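Local coordinates for tRNA (adenine(58)-N(1))-methyltransferase catalytic subunit TRM61 C-terminal domain-containing protein (Thermoplasma acidophilum, PDB 1YB2), which probably methylates adenine in tRNA, at N1 of position 58, with S-adenosyl-L-methionine as methyl donor, at residues 201-212 / 259-269. Numbering follows the deposited sequence.
Sequences MKPGSVATFYLP and TAFITFAIKKS
T208 sits between I262 and F264 on one face of an antiparallel strand pair, 205-211 with 259-267. Its two branches divide the work. T208 OG1 comes obliquely to the F264 ring, 3.3 Å from F264 CD2. CG2, anti to the backbone N, meets I262 CG2 at 3.6 Å. I262 is shared with Y210, its direct partner across the strands: the Y210 ring lies beside it, with I262 CG2 over one face and Y210 CE2 3.6 Å from I262 CG1. V206, T208 and Y210 share this face with their cross-strand partners I266, F264 and I262. A207, A265, F209, T263, L211 and F261 fill the other face. There the small A265 faces the F209 ring edge with its CB. F261 sets its ring edge against L211 O in plane, and its CD2 is 3.6 Å from P212 O. Helix 214-223 covers L211, F261 and T263. Between the two strands, paired backbone bonds run from A207–A265 to L211–F261.

At the far end, a type II turn K202–S205 wraps K267. K267 CB packs 3.8 Å from selenomethionine M201 CE, and NZ, brought round by bends at chi2 (73°) and chi4 (-64°), gives M201 O a weak bond beside a stronger one to A198 O. G204 N bonds K267 O at 2.8 Å. The pair joins the parallel strands to the antiparallel edge of a Rossmann-like class I methyltransferase sheet.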
loop_
_atom_site.group_PDB
_atom_site.type_symbol
_atom_site.label_atom_id
_atom_site.label_comp_id
_atom_site.label_asym_id
_atom_site.label_seq_id
_atom_site.Cartn_x
_atom_site.Cartn_y
_atom_site.Cartn_z
HETATM N N MSE A 201 1.856 -19.853 -9.902
HETATM C CA MSE A 201 2.100 -19.293 -8.581
HETATM C C MSE A 201 2.962 -20.229 -7.746
HETATM O O MSE A 201 2.684 -21.428 -7.681
HETATM C CB MSE A 201 0.762 -19.097 -7.869
HETATM C CG MSE A 201 -0.110 -18.040 -8.504
HETATM SE SE MSE A 201 -1.827 -17.903 -7.617
HETATM C CE MSE A 201 -1.281 -17.136 -5.860
ATOM N N LYS A 202 3.987 -19.692 -7.091
ATOM C CA LYS A 202 4.703 -20.472 -6.068
ATOM C C LYS A 202 3.733 -20.873 -4.949
ATOM O O LYS A 202 2.877 -20.076 -4.562
ATOM C CB LYS A 202 5.825 -19.648 -5.463
ATOM C CG LYS A 202 6.957 -19.412 -6.420
ATOM C CD LYS A 202 7.986 -18.518 -5.798
ATOM C CE LYS A 202 9.162 -18.356 -6.739
ATOM N NZ LYS A 202 10.048 -17.276 -6.234
ATOM N N PRO A 203 3.870 -22.103 -4.414
ATOM C CA PRO A 203 3.001 -22.478 -3.283
ATOM C C PRO A 203 3.146 -21.477 -2.126
ATOM O O PRO A 203 4.268 -21.079 -1.799
ATOM C CB PRO A 203 3.560 -23.833 -2.838
ATOM C CG PRO A 203 4.284 -24.372 -4.049
ATOM C CD PRO A 203 4.814 -23.178 -4.794
ATOM N N GLY A 204 2.030 -21.083 -1.510
ATOM C CA GLY A 204 2.087 -20.183 -0.368
ATOM C C GLY A 204 2.077 -18.715 -0.763
ATOM O O GLY A 204 2.017 -17.845 0.106
ATOM N N SER A 205 2.134 -18.450 -2.076
ATOM C CA SER A 205 2.081 -17.094 -2.616
ATOM C C SER A 205 0.613 -16.616 -2.754
ATOM O O SER A 205 -0.329 -17.414 -2.730
ATOM C CB SER A 205 2.846 -17.005 -3.947
ATOM O OG SER A 205 2.091 -17.556 -5.024
ATOM N N VAL A 206 0.439 -15.303 -2.861
ATOM C CA VAL A 206 -0.892 -14.683 -2.842
ATOM C C VAL A 206 -1.251 -14.063 -4.185
ATOM O O VAL A 206 -0.411 -13.419 -4.830
ATOM C CB VAL A 206 -0.965 -13.603 -1.731
ATOM C CG1 VAL A 206 -2.277 -12.806 -1.814
ATOM C CG2 VAL A 206 -0.845 -14.270 -0.353
ATOM N N ALA A 207 -2.505 -14.230 -4.582
ATOM C CA ALA A 207 -3.056 -13.585 -5.765
ATOM C C ALA A 207 -4.081 -12.569 -5.315
ATOM O O ALA A 207 -4.887 -12.836 -4.401
ATOM C CB ALA A 207 -3.715 -14.613 -6.698
ATOM N N THR A 208 -4.047 -11.408 -5.946
ATOM C CA THR A 208 -4.991 -10.333 -5.636
ATOM C C THR A 208 -5.825 -10.091 -6.883
ATOM O O THR A 208 -5.254 -9.858 -7.957
ATOM C CB THR A 208 -4.251 -9.024 -5.239
ATOM O OG1 THR A 208 -3.460 -9.263 -4.067
ATOM C CG2 THR A 208 -5.235 -7.927 -4.926
ATOM N N PHE A 209 -7.154 -10.142 -6.744
ATOM C CA PHE A 209 -8.063 -9.956 -7.873
ATOM C C PHE A 209 -8.883 -8.698 -7.654
ATOM O O PHE A 209 -9.491 -8.568 -6.599
ATOM C CB PHE A 209 -9.052 -11.129 -7.995
ATOM C CG PHE A 209 -8.407 -12.453 -8.261
ATOM C CD1 PHE A 209 -7.987 -13.264 -7.207
ATOM C CD2 PHE A 209 -8.237 -12.896 -9.568
ATOM C CE1 PHE A 209 -7.390 -14.507 -7.454
ATOM C CE2 PHE A 209 -7.638 -14.136 -9.826
ATOM C CZ PHE A 209 -7.200 -14.931 -8.759
ATOM N N TYR A 210 -8.911 -7.803 -8.644
ATOM C CA TYR A 210 -9.710 -6.569 -8.580
ATOM C C TYR A 210 -10.921 -6.740 -9.478
ATOM O O TYR A 210 -10.756 -7.074 -10.649
ATOM C CB TYR A 210 -8.898 -5.359 -9.065
ATOM C CG TYR A 210 -7.922 -4.847 -8.055
ATOM C CD1 TYR A 210 -6.649 -5.423 -7.926
ATOM C CD2 TYR A 210 -8.254 -3.778 -7.211
ATOM C CE1 TYR A 210 -5.720 -4.947 -6.978
ATOM C CE2 TYR A 210 -7.319 -3.295 -6.249
ATOM C CZ TYR A 210 -6.066 -3.892 -6.150
ATOM O OH TYR A 210 -5.154 -3.443 -5.216
ATOM N N LEU A 211 -12.126 -6.569 -8.913
ATOM C CA LEU A 211 -13.387 -6.678 -9.648
ATOM C C LEU A 211 -14.221 -5.401 -9.422
ATOM O O LEU A 211 -14.096 -4.761 -8.378
ATOM C CB LEU A 211 -14.189 -7.920 -9.217
ATOM C CG LEU A 211 -13.821 -9.327 -9.719
ATOM C CD1 LEU A 211 -13.769 -9.380 -11.240
ATOM C CD2 LEU A 211 -12.506 -9.851 -9.095
ATOM N N PRO A 212 -15.029 -4.998 -10.418
ATOM C CA PRO A 212 -15.742 -3.734 -10.255
ATOM C C PRO A 212 -17.072 -3.850 -9.501
ATOM O O PRO A 212 -17.607 -2.840 -9.071
ATOM C CB PRO A 212 -15.997 -3.295 -11.702
ATOM C CG PRO A 212 -16.216 -4.568 -12.424
ATOM C CD PRO A 212 -15.295 -5.599 -11.737
ATOM N N THR A 259 -15.591 2.570 -6.022
ATOM C CA THR A 259 -15.705 1.277 -5.331
ATOM C C THR A 259 -14.927 0.160 -6.020
ATOM O O THR A 259 -15.088 -0.060 -7.223
ATOM C CB THR A 259 -17.172 0.851 -5.215
ATOM O OG1 THR A 259 -17.869 1.773 -4.375
ATOM C CG2 THR A 259 -17.290 -0.545 -4.611
ATOM N N ALA A 260 -14.093 -0.536 -5.253
ATOM C CA ALA A 260 -13.383 -1.732 -5.726
ATOM C C ALA A 260 -13.739 -2.945 -4.868
ATOM O O ALA A 260 -13.971 -2.818 -3.654
ATOM C CB ALA A 260 -11.890 -1.515 -5.698
ATOM N N PHE A 261 -13.778 -4.112 -5.501
ATOM C CA PHE A 261 -13.970 -5.369 -4.791
ATOM C C PHE A 261 -12.674 -6.155 -4.940
ATOM O O PHE A 261 -12.268 -6.486 -6.055
ATOM C CB PHE A 261 -15.166 -6.124 -5.362
ATOM C CG PHE A 261 -16.493 -5.445 -5.091
ATOM C CD1 PHE A 261 -17.313 -5.885 -4.056
ATOM C CD2 PHE A 261 -16.893 -4.340 -5.835
ATOM C CE1 PHE A 261 -18.521 -5.254 -3.781
ATOM C CE2 PHE A 261 -18.109 -3.701 -5.571
ATOM C CZ PHE A 261 -18.920 -4.166 -4.536
ATOM N N ILE A 262 -12.001 -6.401 -3.823
ATOM C CA ILE A 262 -10.656 -6.960 -3.863
ATOM C C ILE A 262 -10.642 -8.311 -3.163
ATOM O O ILE A 262 -10.964 -8.404 -1.975
ATOM C CB ILE A 262 -9.632 -6.017 -3.215
ATOM C CG1 ILE A 262 -9.724 -4.609 -3.856
ATOM C CG2 ILE A 262 -8.213 -6.609 -3.329
ATOM C CD1 ILE A 262 -9.046 -3.506 -3.004
ATOM N N THR A 263 -10.292 -9.352 -3.914
ATOM C CA THR A 263 -10.231 -10.727 -3.398
ATOM C C THR A 263 -8.766 -11.161 -3.258
ATOM O O THR A 263 -7.965 -10.993 -4.184
ATOM C CB THR A 263 -10.979 -11.702 -4.342
ATOM O OG1 THR A 263 -12.371 -11.395 -4.328
ATOM C CG2 THR A 263 -10.770 -13.191 -3.941
ATOM N N PHE A 264 -8.416 -11.689 -2.090
ATOM C CA PHE A 264 -7.098 -12.287 -1.859
ATOM C C PHE A 264 -7.221 -13.800 -1.718
ATOM O O PHE A 264 -8.116 -14.290 -1.031
ATOM C CB PHE A 264 -6.468 -11.738 -0.574
ATOM C CG PHE A 264 -6.279 -10.253 -0.577
ATOM C CD1 PHE A 264 -7.209 -9.416 0.047
ATOM C CD2 PHE A 264 -5.178 -9.682 -1.224
ATOM C CE1 PHE A 264 -7.043 -8.019 0.047
ATOM C CE2 PHE A 264 -4.995 -8.279 -1.233
ATOM C CZ PHE A 264 -5.924 -7.454 -0.595
ATOM N N ALA A 265 -6.298 -14.528 -2.336
ATOM C CA ALA A 265 -6.280 -15.990 -2.282
ATOM C C ALA A 265 -4.835 -16.475 -2.175
ATOM O O ALA A 265 -3.911 -15.838 -2.716
ATOM C CB ALA A 265 -6.961 -16.571 -3.530
ATOM N N ILE A 266 -4.633 -17.577 -1.464
ATOM C CA ILE A 266 -3.303 -18.208 -1.366
ATOM C C ILE A 266 -3.217 -19.510 -2.178
ATOM O O ILE A 266 -4.117 -20.340 -2.112
ATOM C CB ILE A 266 -2.891 -18.423 0.138
ATOM C CG1 ILE A 266 -1.455 -18.945 0.288
ATOM C CG2 ILE A 266 -3.940 -19.288 0.913
ATOM C CD1 ILE A 266 -0.925 -18.818 1.724
ATOM N N LYS A 267 -2.137 -19.671 -2.956
ATOM C CA LYS A 267 -1.856 -20.916 -3.686
ATOM C C LYS A 267 -1.491 -22.066 -2.735
ATOM O O LYS A 267 -0.551 -21.962 -1.928
ATOM C CB LYS A 267 -0.708 -20.699 -4.697
ATOM C CG LYS A 267 -0.252 -21.974 -5.454
ATOM C CD LYS A 267 -1.280 -22.413 -6.498
ATOM C CE LYS A 267 -0.930 -23.801 -7.087
ATOM N NZ LYS A 267 0.372 -23.756 -7.847
ATOM N N LYS A 268 -2.208 -23.181 -2.863
ATOM C CA LYS A 268 -1.888 -24.380 -2.087
ATOM C C LYS A 268 -0.822 -25.199 -2.786
ATOM O O LYS A 268 -0.775 -25.220 -4.011
ATOM C CB LYS A 268 -3.148 -25.206 -1.857
ATOM C CG LYS A 268 -4.194 -24.432 -1.065
ATOM C CD LYS A 268 -5.469 -25.255 -0.805
ATOM C CE LYS A 268 -6.173 -25.582 -2.097
ATOM N NZ LYS A 268 -7.463 -26.268 -1.830
ATOM N N SER A 269 0.030 -25.880 -2.015
ATOM C CA SER A 269 1.013 -26.783 -2.602
ATOM C C SER A 269 0.384 -28.065 -3.161
ATOM O O SER A 269 0.984 -28.740 -3.997
ATOM C CB SER A 269 2.085 -27.159 -1.559
ATOM O OG SER A 269 1.507 -27.923 -0.506
#